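Local coordinates for probable acetolactate synthase isozyme III (Small subunit) (Nitrosomonas europaea ATCC 19718, PDB 2PC6), which is probably the small, regulatory-type subunit of an acetolactate synthase, built from two consecutive ACT-like domains of helices packed on antiparallel sheets, at residues A[65-68]-A[74-77]. Sequence-based numbering, arbitrary orientation.
Sequences QLNK and KLID. With CA (calcium ion), chain E.
Leu75 reaches from strand 72-77 to the last turn of helix 56-68, where it meets Leu66 and Asn67. The apolar part is centred on a leucine pair. Leu75 CD1 lies 3.7 Å from Leu66 CB and 4.0 Å from Leu66 CD1. The two side chains cross at about a right angle, and one methyl of Leu75 lies against the base and one branch of Leu66. In Leu75, CG stands anti to the backbone N (chi1 -176°), which carries the branch out to the helix. The amide of Asn67 rests against the base of Leu75, with ND2 3.8 Å from Leu75 CB. Leu66 is buried and also touches Leu9 of the neighbouring inner strand 3-12 and Val21 of helix 17-28. Leu75 touches Leu9 too.

The polar part is a water bridge. No direct hydrogen bond joins the segments. One water donates to Asn67 OD1 (2.9 Å) and to Leu75 O (3.1 Å).

The metal part uses the backbone. Asn67 O binds the calcium ion at 2.4 Å. Two waters, Leu69 O and Val72 O complete the modelled ligands, so the ion clasps the turn from helix 56-68 to strand 72-77.

This packs the second helix of the ACT-like domain on its last strand. Asn67 plays two roles: its carbonyl holds calcium, while its side chain reaches the strand through water. Direct contact between the segments is van der Waals packing, the polar link runs through water, and calcium ties down the connecting loop.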
loop_
_atom_site.group_PDB
_atom_site.type_symbol
_atom_site.label_atom_id
_atom_site.label_comp_id
_atom_site.label_asym_id
_atom_site.label_seq_id
_atom_site.Cartn_x
_atom_site.Cartn_y
_atom_site.Cartn_z
ATOM N N GLN A 65 2.162 23.147 -4.772
ATOM C CA GLN A 65 0.698 23.077 -4.678
ATOM C C GLN A 65 0.218 22.198 -3.523
ATOM O O GLN A 65 -0.785 22.522 -2.891
ATOM C CB GLN A 65 0.042 22.588 -5.962
ATOM C CG GLN A 65 -0.053 23.575 -7.101
ATOM C CD GLN A 65 -0.453 22.836 -8.388
ATOM O OE1 GLN A 65 0.361 22.639 -9.306
ATOM N NE2 GLN A 65 -1.694 22.349 -8.415
ATOM N N LEU A 66 0.908 21.100 -3.237
ATOM C CA LEU A 66 0.422 20.219 -2.170
ATOM C C LEU A 66 0.456 20.885 -0.798
ATOM O O LEU A 66 -0.472 20.728 0.001
ATOM C CB LEU A 66 1.183 18.893 -2.144
ATOM C CG LEU A 66 0.735 17.785 -3.085
ATOM C CD1 LEU A 66 1.843 16.769 -3.221
ATOM C CD2 LEU A 66 -0.455 17.139 -2.521
ATOM N N ASN A 67 1.534 21.616 -0.532
ATOM C CA ASN A 67 1.697 22.279 0.758
ATOM C C ASN A 67 0.616 23.311 1.007
ATOM O O ASN A 67 0.250 23.524 2.153
ATOM C CB ASN A 67 3.089 22.901 0.914
ATOM C CG ASN A 67 4.060 21.964 1.608
ATOM O OD1 ASN A 67 5.196 21.747 1.137
ATOM N ND2 ASN A 67 3.624 21.390 2.736
ATOM N N LYS A 68 0.109 23.911 -0.074
ATOM C CA LYS A 68 -0.934 24.910 -0.011
ATOM C C LYS A 68 -2.239 24.332 0.538
ATOM O O LYS A 68 -2.991 25.067 1.197
ATOM C CB LYS A 68 -1.198 25.555 -1.392
ATOM C CG LYS A 68 -0.404 26.828 -1.698
ATOM N N LYS A 74 2.589 18.253 6.886
ATOM C CA LYS A 74 4.023 18.253 6.629
ATOM C C LYS A 74 4.235 17.448 5.352
ATOM O O LYS A 74 3.355 16.684 4.921
ATOM C CB LYS A 74 4.828 17.677 7.819
ATOM C CG LYS A 74 5.281 18.748 8.856
ATOM N N LEU A 75 5.410 17.592 4.756
ATOM C CA LEU A 75 5.677 17.035 3.434
ATOM C C LEU A 75 7.171 17.085 3.165
ATOM O O LEU A 75 7.808 18.129 3.361
ATOM C CB LEU A 75 4.942 17.868 2.364
ATOM C CG LEU A 75 5.060 17.351 0.928
ATOM C CD1 LEU A 75 3.889 17.757 0.048
ATOM C CD2 LEU A 75 6.410 17.772 0.300
ATOM N N ILE A 76 7.722 15.968 2.712
ATOM C CA ILE A 76 9.114 15.897 2.282
ATOM C C ILE A 76 9.207 15.096 0.982
ATOM O O ILE A 76 8.405 14.185 0.730
ATOM C CB ILE A 76 10.020 15.301 3.373
ATOM C CG1 ILE A 76 11.507 15.513 3.046
ATOM C CG2 ILE A 76 9.714 13.792 3.599
ATOM N N ASP A 77 10.147 15.478 0.122
ATOM C CA ASP A 77 10.549 14.618 -0.961
ATOM C C ASP A 77 11.479 13.644 -0.259
ATOM O O ASP A 77 12.624 13.977 0.068
ATOM C CB ASP A 77 11.284 15.371 -2.076
ATOM C CG ASP A 77 11.701 14.445 -3.241
ATOM O OD1 ASP A 77 12.498 13.487 -3.025
ATOM O OD2 ASP A 77 11.232 14.669 -4.385
HETATM CA CA CA E . -0.702 22.872 4.252
HETATM O O HOH W 1 7.866 20.889 1.962
HETATM O O HOH W 2 0.240 24.584 5.390
HETATM O O HOH W 3 -1.840 23.085 6.437
#